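Local atomic coordinates of Serine/threonine-protein acetyltransferase HopZ1a (Pseudomonas syringae pv. syringae, PDB entry 5KLP), a protein that acetylates serine, threonine and lysine residues of host proteins from acetyl-CoA, with inositol hexakisphosphate as cofactor, thereby impairing the host's microtubule network and immunity. Residues N159-E163 with V242-A247; A270-M274 with E294-Q298; L98-S104 with D128-H132; N203-F207 with L256-F260. The protein carries 10 engineered substitutions. One frame throughout, in Å; residues are numbered along the deposited sequence.

Contact 1: residues N159-E163 with V242-A247; sequences NLTLE and VMHEGA
N159 reaches from its helix to the loop 242-247 and illustrates how one carboxamide can hold two successive peptide units. Its CB lies 3.7 Å from CD2 of the H244 imidazole. From CG onward the amide plane stands 67° away from that ring. OD1 accepts from the backbone N of H244 at 3.1 Å, with the donor tilted out of the carbonyl plane, while ND2 donates to V242 O at 2.9 Å in a fairly straight bond that lies in both the amide and the carbonyl plane. Gripped at both ends, the carboxamide has its rotation fixed. With CG anti to its carbonyl carbon (chi1 -73°), the H244 ring turns back to the helix and presents its edge to N159 O; a water lies 2.8 Å from H244 NE2. One helical turn on, the contact is apolar and tight: L162 CD1 meets CG of selenomethionine M243 at 3.4 Å. L162 CD1 also touches A247 CB, brought round by the type II turn H244-A247. L162 further rests on V175 of strand 175-179, and M243 on I177 of that strand and L231 of helix 230-238, so helix 153-167 is joined to the loop entering the outermost strand 248-251.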
loop_
_atom_site.group_PDB
_atom_site.type_symbol
_atom_site.label_atom_id
_atom_site.label_comp_id
_atom_site.label_asym_id
_atom_site.label_seq_id
_atom_site.Cartn_x
_atom_site.Cartn_y
_atom_site.Cartn_z
ATOM N N ASN A 159 16.578 -1.294 -4.028
ATOM C CA ASN A 159 17.876 -1.947 -3.849
ATOM C C ASN A 159 18.597 -1.466 -2.593
ATOM O O ASN A 159 19.282 -2.250 -1.925
ATOM C CB ASN A 159 18.760 -1.742 -5.089
ATOM C CG ASN A 159 18.487 -2.794 -6.163
ATOM O OD1 ASN A 159 18.166 -3.939 -5.844
ATOM N ND2 ASN A 159 18.599 -2.406 -7.432
ATOM N N LEU A 160 18.463 -0.180 -2.272
ATOM C CA LEU A 160 19.055 0.329 -1.039
ATOM C C LEU A 160 18.453 -0.397 0.176
ATOM O O LEU A 160 19.174 -0.849 1.057
ATOM C CB LEU A 160 18.865 1.852 -0.925
ATOM C CG LEU A 160 19.449 2.530 0.319
ATOM C CD1 LEU A 160 20.980 2.326 0.386
ATOM C CD2 LEU A 160 19.114 4.021 0.348
ATOM N N THR A 161 17.130 -0.513 0.209
ATOM C CA THR A 161 16.449 -1.234 1.282
ATOM C C THR A 161 16.937 -2.681 1.380
ATOM O O THR A 161 17.283 -3.165 2.462
ATOM C CB THR A 161 14.922 -1.210 1.068
ATOM O OG1 THR A 161 14.493 0.146 0.988
ATOM C CG2 THR A 161 14.177 -1.906 2.223
ATOM N N LEU A 162 16.992 -3.362 0.240
ATOM C CA LEU A 162 17.455 -4.746 0.212
ATOM C C LEU A 162 18.899 -4.849 0.695
ATOM O O LEU A 162 19.266 -5.763 1.449
ATOM C CB LEU A 162 17.324 -5.328 -1.201
ATOM C CG LEU A 162 15.903 -5.454 -1.756
ATOM C CD1 LEU A 162 15.923 -5.927 -3.208
ATOM C CD2 LEU A 162 15.089 -6.427 -0.908
ATOM N N GLU A 163 19.722 -3.916 0.246
ATOM C CA GLU A 163 21.131 -3.931 0.626
ATOM C C GLU A 163 21.282 -3.795 2.137
ATOM O O GLU A 163 22.051 -4.525 2.780
ATOM C CB GLU A 163 21.878 -2.814 -0.092
ATOM C CG GLU A 163 23.351 -2.754 0.216
ATOM C CD GLU A 163 23.985 -1.487 -0.325
ATOM O OE1 GLU A 163 23.473 -0.392 -0.010
ATOM O OE2 GLU A 163 24.991 -1.584 -1.062
ATOM N N VAL A 242 19.372 -6.927 -11.927
ATOM C CA VAL A 242 19.211 -5.500 -11.641
ATOM C C VAL A 242 18.666 -5.253 -10.236
ATOM O O VAL A 242 18.657 -4.119 -9.758
ATOM C CB VAL A 242 18.290 -4.816 -12.677
ATOM C CG1 VAL A 242 18.887 -4.913 -14.071
ATOM C CG2 VAL A 242 16.916 -5.434 -12.646
HETATM N N MSE A 243 18.204 -6.319 -9.591
HETATM C CA MSE A 243 17.810 -6.270 -8.187
HETATM C C MSE A 243 18.681 -7.248 -7.401
HETATM O O MSE A 243 19.020 -8.308 -7.913
HETATM C CB MSE A 243 16.330 -6.612 -8.019
HETATM C CG MSE A 243 15.897 -6.692 -6.572
HETATM SE SE MSE A 243 13.957 -6.892 -6.324
HETATM C CE MSE A 243 13.793 -8.817 -6.497
ATOM N N HIS A 244 19.043 -6.894 -6.171
ATOM C CA HIS A 244 19.991 -7.703 -5.407
ATOM C C HIS A 244 19.533 -9.143 -5.359
ATOM O O HIS A 244 18.340 -9.426 -5.223
ATOM C CB HIS A 244 20.193 -7.137 -4.005
ATOM C CG HIS A 244 20.994 -5.875 -3.997
ATOM N ND1 HIS A 244 22.289 -5.816 -4.467
ATOM C CD2 HIS A 244 20.671 -4.613 -3.624
ATOM C CE1 HIS A 244 22.738 -4.577 -4.364
ATOM N NE2 HIS A 244 21.776 -3.827 -3.854
ATOM N N GLU A 245 20.486 -10.051 -5.510
ATOM C CA GLU A 245 20.159 -11.458 -5.709
ATOM C C GLU A 245 19.463 -12.039 -4.491
ATOM O O GLU A 245 19.763 -11.660 -3.358
ATOM C CB GLU A 245 21.429 -12.249 -6.012
ATOM N N GLY A 246 18.517 -12.942 -4.731
ATOM C CA GLY A 246 17.783 -13.578 -3.650
ATOM C C GLY A 246 16.384 -13.046 -3.385
ATOM O O GLY A 246 15.482 -13.818 -3.057
ATOM N N ALA A 247 16.200 -11.728 -3.495
ATOM C CA ALA A 247 14.901 -11.126 -3.223
ATOM C C ALA A 247 13.869 -11.579 -4.245
ATOM O O ALA A 247 14.180 -11.748 -5.418
ATOM C CB ALA A 247 15.002 -9.598 -3.203
HETATM O O HOH W 1 22.058 -1.107 -3.170
#

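Contact 2: residues A270-M274 with E294-Q298; sequences AYYLM and ENLVQ. Engineered in segment 270-274: Y271 (natural residue Lys), Y272 (natural residue Gln).
Selenomethionine M274 lays its tip against the start of the helix 296-302. Its SE lies 3.6 Å from V297 CG2, and its CE, brought round by a bend at chi3 (70°), meets the N295 ND2 at 3.6 Å; M274 and N295 cross at about a right angle. V297 CG2 also lies 4.0 Å from A270 CB and 3.7 Å from Y271 N, against the backbone of the facing helix. The engineered Y271 (Lys in nature) takes part mainly through its backbone N. L296 borders the same patch, alongside A270 and L273. What holds N295 in place is a capping box, a textbook way of starting a helix: N295 OD1 accepts from Q298 N at 2.9 Å, with the donor almost in line with the carbonyl bond, and the N295 backbone N donates to Q298 OE1 at 2.9 Å, on a lone pair. The N295 CG lies between backbone N and carbonyl carbon (chi1 63°), which folds OD1 over the first turn. One residue earlier, E294 forms a salt bridge with R22, which binds inositol hexakisphosphate. V297 lies about 4 Å, side chain to side chain, from L267, a CoA-binding residue.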
loop_
_atom_site.group_PDB
_atom_site.type_symbol
_atom_site.label_atom_id
_atom_site.label_comp_id
_atom_site.label_asym_id
_atom_site.label_seq_id
_atom_site.Cartn_x
_atom_site.Cartn_y
_atom_site.Cartn_z
ATOM N N ALA A 270 -8.912 -2.599 -14.061
ATOM C CA ALA A 270 -9.995 -3.332 -13.413
ATOM C C ALA A 270 -10.656 -4.281 -14.396
ATOM O O ALA A 270 -10.931 -5.429 -14.056
ATOM C CB ALA A 270 -11.021 -2.375 -12.828
ATOM N N TYR A 271 -10.903 -3.797 -15.610
ATOM C CA TYR A 271 -11.500 -4.625 -16.644
ATOM C C TYR A 271 -10.638 -5.860 -16.932
ATOM O O TYR A 271 -11.147 -6.983 -16.935
ATOM C CB TYR A 271 -11.731 -3.804 -17.923
ATOM C CG TYR A 271 -12.117 -4.642 -19.119
ATOM C CD1 TYR A 271 -13.431 -5.043 -19.318
ATOM C CD2 TYR A 271 -11.166 -5.027 -20.055
ATOM C CE1 TYR A 271 -13.785 -5.815 -20.402
ATOM C CE2 TYR A 271 -11.518 -5.798 -21.146
ATOM C CZ TYR A 271 -12.833 -6.187 -21.310
ATOM O OH TYR A 271 -13.194 -6.956 -22.390
ATOM N N TYR A 272 -9.340 -5.667 -17.167
ATOM C CA TYR A 272 -8.465 -6.796 -17.497
ATOM C C TYR A 272 -8.234 -7.746 -16.314
ATOM O O TYR A 272 -8.096 -8.953 -16.500
ATOM C CB TYR A 272 -7.123 -6.296 -18.049
ATOM C CG TYR A 272 -7.299 -5.568 -19.369
ATOM C CD1 TYR A 272 -7.740 -6.244 -20.491
ATOM C CD2 TYR A 272 -7.049 -4.206 -19.479
ATOM C CE1 TYR A 272 -7.937 -5.589 -21.693
ATOM C CE2 TYR A 272 -7.241 -3.538 -20.682
ATOM C CZ TYR A 272 -7.680 -4.239 -21.785
ATOM O OH TYR A 272 -7.869 -3.593 -22.983
ATOM N N LEU A 273 -8.192 -7.208 -15.103
ATOM C CA LEU A 273 -8.033 -8.053 -13.925
ATOM C C LEU A 273 -9.211 -9.023 -13.794
ATOM O O LEU A 273 -9.022 -10.196 -13.481
ATOM C CB LEU A 273 -7.895 -7.193 -12.668
ATOM C CG LEU A 273 -6.553 -6.457 -12.580
ATOM C CD1 LEU A 273 -6.470 -5.658 -11.306
ATOM C CD2 LEU A 273 -5.434 -7.469 -12.646
HETATM N N MSE A 274 -10.422 -8.529 -14.045
HETATM C CA MSE A 274 -11.622 -9.370 -13.982
HETATM C C MSE A 274 -11.694 -10.413 -15.088
HETATM O O MSE A 274 -12.500 -11.339 -15.024
HETATM C CB MSE A 274 -12.882 -8.513 -14.037
HETATM C CG MSE A 274 -13.124 -7.700 -12.788
HETATM SE SE MSE A 274 -14.983 -7.080 -12.742
HETATM C CE MSE A 274 -15.861 -8.805 -12.433
ATOM N N GLU A 294 -21.002 -5.669 -5.379
ATOM C CA GLU A 294 -20.236 -4.759 -6.205
ATOM C C GLU A 294 -18.921 -5.436 -6.556
ATOM O O GLU A 294 -18.233 -5.955 -5.674
ATOM C CB GLU A 294 -20.010 -3.437 -5.457
ATOM C CG GLU A 294 -19.180 -2.412 -6.184
ATOM C CD GLU A 294 -19.208 -1.050 -5.500
ATOM O OE1 GLU A 294 -18.775 -0.939 -4.328
ATOM O OE2 GLU A 294 -19.657 -0.083 -6.149
ATOM N N ASN A 295 -18.589 -5.481 -7.842
ATOM C CA ASN A 295 -17.298 -6.016 -8.249
ATOM C C ASN A 295 -16.329 -4.880 -8.552
ATOM O O ASN A 295 -16.690 -3.708 -8.483
ATOM C CB ASN A 295 -17.436 -6.971 -9.449
ATOM C CG ASN A 295 -17.976 -6.295 -10.705
ATOM O OD1 ASN A 295 -17.646 -5.151 -11.013
ATOM N ND2 ASN A 295 -18.799 -7.026 -11.452
ATOM N N LEU A 296 -15.101 -5.243 -8.900
ATOM C CA LEU A 296 -14.034 -4.275 -9.106
ATOM C C LEU A 296 -14.364 -3.223 -10.176
ATOM O O LEU A 296 -14.103 -2.039 -9.989
ATOM C CB LEU A 296 -12.757 -5.026 -9.475
ATOM C CG LEU A 296 -11.399 -4.503 -9.048
ATOM C CD1 LEU A 296 -11.382 -4.108 -7.567
ATOM C CD2 LEU A 296 -10.367 -5.588 -9.345
ATOM N N VAL A 297 -14.925 -3.646 -11.304
ATOM C CA VAL A 297 -15.264 -2.670 -12.334
ATOM C C VAL A 297 -16.403 -1.738 -11.882
ATOM O O VAL A 297 -16.357 -0.532 -12.111
ATOM C CB VAL A 297 -15.630 -3.362 -13.652
ATOM C CG1 VAL A 297 -16.323 -2.390 -14.582
ATOM C CG2 VAL A 297 -14.354 -3.925 -14.307
ATOM N N GLN A 298 -17.406 -2.290 -11.212
ATOM C CA GLN A 298 -18.523 -1.479 -10.747
ATOM C C GLN A 298 -18.051 -0.464 -9.719
ATOM O O GLN A 298 -18.498 0.683 -9.715
ATOM C CB GLN A 298 -19.622 -2.358 -10.154
ATOM C CG GLN A 298 -20.349 -3.207 -11.202
ATOM C CD GLN A 298 -21.216 -4.268 -10.573
ATOM O OE1 GLN A 298 -20.887 -4.806 -9.515
ATOM N NE2 GLN A 298 -22.344 -4.561 -11.204
#

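Contact 3: residues L98-S104 with D128-H132; sequences LQSDGPS and DVRLH
L98, where the chain leads from helix 91-98 to strand 105-110, meets L131, just past the end of strand 125-130. L98 CD2 reaches the methyls of both V129 and L131, lying 3.8 Å from V129 CG1 and 4.1 Å from L131 CD2, and L98 crosses both partners at an oblique angle. The other branch of L131, CD1, comes up close to P103 O, at 3.2 Å. One backbone bond pins this packing: L131 N donates to S104 O at 2.7 Å. R130 CA, 3.2 Å from the same S104 O, adds a CA-H...O contact. The bond continues the antiparallel pairing of strands 105-110 and 125-130 in the central mixed sheet, where V129 pairs with F106, and so carries that pairing just past the strand ends. R130 points the opposite way from its neighbours V129 and L131. A bend at chi2 (-68°) folds its chain back, and NH1 makes a hydrogen bond of 3.0 Å to V129 O, from well above that carbonyl plane. R130 NH1 also forms a salt bridge with D128 OD1 at 2.7 Å, though its hydrogen-bond geometry is weak. Beyond, NH2 makes a salt bridge with D208 of helix 204-215, while D128 has further partners in R107 and H211.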
loop_
_atom_site.group_PDB
_atom_site.type_symbol
_atom_site.label_atom_id
_atom_site.label_comp_id
_atom_site.label_asym_id
_atom_site.label_seq_id
_atom_site.Cartn_x
_atom_site.Cartn_y
_atom_site.Cartn_z
ATOM N N LEU A 98 13.556 -4.770 13.626
ATOM C CA LEU A 98 13.829 -6.201 13.502
ATOM C C LEU A 98 14.789 -6.666 14.588
ATOM O O LEU A 98 14.904 -7.864 14.851
ATOM C CB LEU A 98 14.400 -6.533 12.128
ATOM C CG LEU A 98 13.516 -6.178 10.931
ATOM C CD1 LEU A 98 14.289 -6.346 9.641
ATOM C CD2 LEU A 98 12.267 -7.056 10.920
ATOM N N GLN A 99 15.506 -5.720 15.191
ATOM C CA GLN A 99 16.473 -6.064 16.222
ATOM C C GLN A 99 15.938 -5.735 17.611
ATOM O O GLN A 99 16.719 -5.515 18.539
ATOM C CB GLN A 99 17.796 -5.315 16.000
ATOM C CG GLN A 99 18.477 -5.579 14.669
ATOM C CD GLN A 99 19.385 -4.432 14.239
ATOM O OE1 GLN A 99 19.449 -3.391 14.899
ATOM N NE2 GLN A 99 20.100 -4.625 13.135
ATOM N N SER A 100 14.617 -5.732 17.768
ATOM C CA SER A 100 14.018 -5.406 19.063
ATOM C C SER A 100 12.950 -6.391 19.527
ATOM O O SER A 100 12.536 -7.281 18.789
ATOM C CB SER A 100 13.440 -3.995 19.043
ATOM O OG SER A 100 14.438 -3.055 18.684
ATOM N N ASP A 101 12.525 -6.207 20.772
ATOM C CA ASP A 101 11.631 -7.121 21.473
ATOM C C ASP A 101 10.131 -6.975 21.144
ATOM O O ASP A 101 9.282 -7.429 21.913
ATOM C CB ASP A 101 11.840 -6.954 22.979
ATOM N N GLY A 102 9.804 -6.344 20.019
ATOM C CA GLY A 102 8.413 -6.173 19.613
ATOM C C GLY A 102 7.664 -7.434 19.187
ATOM O O GLY A 102 8.147 -8.553 19.382
ATOM N N PRO A 103 6.471 -7.254 18.591
ATOM C CA PRO A 103 5.560 -8.347 18.231
ATOM C C PRO A 103 6.090 -9.211 17.100
ATOM O O PRO A 103 6.857 -8.731 16.270
ATOM C CB PRO A 103 4.287 -7.620 17.767
ATOM C CG PRO A 103 4.486 -6.175 18.098
ATOM C CD PRO A 103 5.959 -5.952 18.138
ATOM N N SER A 104 5.637 -10.459 17.051
ATOM C CA SER A 104 6.048 -11.394 16.019
ATOM C C SER A 104 5.475 -11.015 14.658
ATOM O O SER A 104 6.035 -11.385 13.634
ATOM C CB SER A 104 5.638 -12.817 16.400
ATOM O OG SER A 104 4.254 -13.040 16.151
ATOM N N ASP A 128 4.944 -5.862 5.440
ATOM C CA ASP A 128 4.284 -6.794 6.342
ATOM C C ASP A 128 5.321 -7.814 6.834
ATOM O O ASP A 128 5.943 -8.501 6.030
ATOM C CB ASP A 128 3.122 -7.484 5.617
ATOM C CG ASP A 128 2.327 -8.412 6.525
ATOM O OD1 ASP A 128 2.750 -9.564 6.741
ATOM O OD2 ASP A 128 1.268 -7.988 7.023
ATOM N N VAL A 129 5.516 -7.898 8.146
ATOM C CA VAL A 129 6.665 -8.602 8.702
ATOM C C VAL A 129 6.254 -9.740 9.633
ATOM O O VAL A 129 5.262 -9.629 10.342
ATOM C CB VAL A 129 7.589 -7.610 9.484
ATOM C CG1 VAL A 129 8.770 -8.338 10.155
ATOM C CG2 VAL A 129 8.083 -6.494 8.565
ATOM N N ARG A 130 7.009 -10.836 9.603
ATOM C CA ARG A 130 6.942 -11.858 10.642
ATOM C C ARG A 130 8.315 -12.127 11.241
ATOM O O ARG A 130 9.292 -12.318 10.510
ATOM C CB ARG A 130 6.374 -13.180 10.122
ATOM C CG ARG A 130 4.972 -13.100 9.601
ATOM C CD ARG A 130 3.928 -12.821 10.684
ATOM N NE ARG A 130 2.605 -12.864 10.071
ATOM C CZ ARG A 130 2.087 -11.875 9.347
ATOM N NH1 ARG A 130 2.764 -10.742 9.170
ATOM N NH2 ARG A 130 0.887 -12.016 8.803
ATOM N N LEU A 131 8.388 -12.111 12.568
ATOM C CA LEU A 131 9.576 -12.572 13.278
ATOM C C LEU A 131 9.437 -14.062 13.491
ATOM O O LEU A 131 8.320 -14.562 13.611
ATOM C CB LEU A 131 9.746 -11.848 14.613
ATOM C CG LEU A 131 9.840 -10.327 14.500
ATOM C CD1 LEU A 131 9.933 -9.686 15.883
ATOM C CD2 LEU A 131 10.992 -9.888 13.604
ATOM N N HIS A 132 10.558 -14.779 13.509
ATOM C CA HIS A 132 10.521 -16.235 13.594
ATOM C C HIS A 132 11.480 -16.767 14.660
ATOM O O HIS A 132 12.530 -16.175 14.921
ATOM C CB HIS A 132 10.861 -16.850 12.231
ATOM C CG HIS A 132 9.877 -16.506 11.155
ATOM N ND1 HIS A 132 8.570 -16.947 11.169
ATOM C CD2 HIS A 132 10.001 -15.734 10.052
ATOM C CE1 HIS A 132 7.934 -16.468 10.114
ATOM N NE2 HIS A 132 8.780 -15.730 9.418
#

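Contact 4: residues N203-F207 with L256-F260; sequences NAAQF and LPVDF
F207, N203 and P257 bury the most surface where the junction of helices 189-202 and 204-215 meets the loop 256-260, in the acetyltransferase fold of the YopJ family. N203 stands at the N-cap position of the second helix, yet its side chain makes no capping bond. With CG anti to the carbonyl carbon (chi1 -63°) it points across to the loop instead. There ND2 donates to D259 OD2 at 3.2 Å in an almost straight bond; the amide and carboxylate planes are 88° apart, and the donor comes from above the carboxylate. ND2 also donates to K199 O, so this amide joins the end of one helix to the loop. P257 runs past N203 and Q206 in the opposite direction, its CG 3.7 Å from N203 OD1 and 3.2 Å from Q206 OE1. F207 supplies the apolar side. Its CE1 meets F260 CZ at 3.5 Å, with the rings tilted 34° to each other, and its CZ touches L256 CD2 at 3.8 Å. F260 packs edge-to-face with Y196, whose OH is hydrogen-bonded to F260 O, and touches K199, a residue that binds inositol hexakisphosphate. The nearest atoms of the D259 side chain and the bound inositol hexakisphosphate are about 6 Å apart. A water donates to N203 OD1 at 2.9 Å and to D259 OD1 at 2.6 Å, spanning the two groups a second time.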
loop_
_atom_site.group_PDB
_atom_site.type_symbol
_atom_site.label_atom_id
_atom_site.label_comp_id
_atom_site.label_asym_id
_atom_site.label_seq_id
_atom_site.Cartn_x
_atom_site.Cartn_y
_atom_site.Cartn_z
ATOM N N ASN A 203 -6.345 -9.772 5.916
ATOM C CA ASN A 203 -6.039 -11.015 5.219
ATOM C C ASN A 203 -4.792 -11.672 5.803
ATOM O O ASN A 203 -3.985 -12.244 5.080
ATOM C CB ASN A 203 -5.859 -10.738 3.725
ATOM C CG ASN A 203 -7.137 -10.203 3.077
ATOM O OD1 ASN A 203 -8.009 -10.973 2.682
ATOM N ND2 ASN A 203 -7.256 -8.884 2.985
ATOM N N ALA A 204 -4.655 -11.595 7.121
ATOM C CA ALA A 204 -3.441 -12.052 7.793
ATOM C C ALA A 204 -3.148 -13.535 7.518
ATOM O O ALA A 204 -1.987 -13.942 7.459
ATOM C CB ALA A 204 -3.534 -11.790 9.292
ATOM N N ALA A 205 -4.198 -14.335 7.342
ATOM C CA ALA A 205 -4.021 -15.771 7.124
ATOM C C ALA A 205 -3.317 -16.003 5.787
ATOM O O ALA A 205 -2.393 -16.817 5.690
ATOM C CB ALA A 205 -5.372 -16.518 7.174
ATOM N N GLN A 206 -3.734 -15.269 4.764
ATOM C CA GLN A 206 -3.117 -15.418 3.456
ATOM C C GLN A 206 -1.691 -14.881 3.486
ATOM O O GLN A 206 -0.800 -15.435 2.836
ATOM C CB GLN A 206 -3.939 -14.707 2.385
ATOM C CG GLN A 206 -5.431 -14.886 2.591
ATOM C CD GLN A 206 -6.252 -14.265 1.487
ATOM O OE1 GLN A 206 -5.840 -14.250 0.324
ATOM N NE2 GLN A 206 -7.419 -13.740 1.843
ATOM N N PHE A 207 -1.461 -13.814 4.246
ATOM C CA PHE A 207 -0.104 -13.301 4.367
ATOM C C PHE A 207 0.761 -14.292 5.147
ATOM O O PHE A 207 1.924 -14.506 4.795
ATOM C CB PHE A 207 -0.092 -11.911 5.023
ATOM C CG PHE A 207 -0.185 -10.772 4.033
ATOM C CD1 PHE A 207 -1.359 -10.518 3.349
ATOM C CD2 PHE A 207 0.909 -9.951 3.791
ATOM C CE1 PHE A 207 -1.434 -9.475 2.422
ATOM C CE2 PHE A 207 0.833 -8.898 2.881
ATOM C CZ PHE A 207 -0.337 -8.667 2.196
ATOM N N LEU A 256 -1.975 -11.678 -4.205
ATOM C CA LEU A 256 -2.730 -10.940 -3.192
ATOM C C LEU A 256 -4.223 -10.994 -3.512
ATOM O O LEU A 256 -4.595 -11.175 -4.665
ATOM C CB LEU A 256 -2.262 -9.485 -3.130
ATOM C CG LEU A 256 -0.799 -9.229 -2.771
ATOM C CD1 LEU A 256 -0.500 -7.723 -2.813
ATOM C CD2 LEU A 256 -0.481 -9.806 -1.400
ATOM N N PRO A 257 -5.079 -10.828 -2.490
ATOM C CA PRO A 257 -6.531 -10.798 -2.703
ATOM C C PRO A 257 -6.996 -9.533 -3.418
ATOM O O PRO A 257 -6.267 -8.542 -3.462
ATOM C CB PRO A 257 -7.102 -10.826 -1.282
ATOM C CG PRO A 257 -5.966 -11.102 -0.377
ATOM C CD PRO A 257 -4.724 -10.700 -1.068
ATOM N N VAL A 258 -8.213 -9.568 -3.951
ATOM C CA VAL A 258 -8.765 -8.458 -4.728
ATOM C C VAL A 258 -8.826 -7.158 -3.909
ATOM O O VAL A 258 -8.829 -6.058 -4.466
ATOM C CB VAL A 258 -10.171 -8.818 -5.272
ATOM C CG1 VAL A 258 -11.176 -8.993 -4.127
ATOM C CG2 VAL A 258 -10.645 -7.782 -6.292
ATOM N N ASP A 259 -8.832 -7.301 -2.584
ATOM C CA ASP A 259 -8.776 -6.168 -1.648
ATOM C C ASP A 259 -7.783 -5.115 -2.095
ATOM O O ASP A 259 -8.026 -3.914 -1.969
ATOM C CB ASP A 259 -8.339 -6.652 -0.261
ATOM C CG ASP A 259 -9.290 -7.666 0.335
ATOM O OD1 ASP A 259 -9.585 -8.688 -0.344
ATOM O OD2 ASP A 259 -9.678 -7.475 1.503
ATOM N N PHE A 260 -6.651 -5.577 -2.621
ATOM C CA PHE A 260 -5.536 -4.677 -2.917
ATOM C C PHE A 260 -5.736 -3.897 -4.209
ATOM O O PHE A 260 -4.901 -3.072 -4.578
ATOM C CB PHE A 260 -4.225 -5.485 -2.930
ATOM C CG PHE A 260 -3.799 -5.915 -1.551
ATOM C CD1 PHE A 260 -4.371 -7.033 -0.952
ATOM C CD2 PHE A 260 -2.885 -5.142 -0.815
ATOM C CE1 PHE A 260 -4.008 -7.407 0.341
ATOM C CE2 PHE A 260 -2.516 -5.508 0.469
ATOM C CZ PHE A 260 -3.080 -6.646 1.053
HETATM O O HOH W 2 -10.144 -10.926 0.784
#

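From the N terminus, contact 3 is the first to close, pulling the loop after helix 91-98 onto the end of strand 125-130. Contact 1 then opens on helix 153-167, and contact 4 opens at 203-207 before contact 1 closes at 242-247; the two cross, since contact 4 closes only at 256-260. Contact 2 follows in series as a short loop, 270-274 to 294-298. Contact 4 touches both contact 3 and contact 2: F207 packs on D128, and V258 on L296. Contact 1 stands about 8 Å from contact 3 at nearest atoms. Contacts 1 and 3 fasten loops beside the central sheet, contact 4 joins helix 204-215 to the loop after helix 252-255, and contact 2 joins helices 267-274 and 296-302.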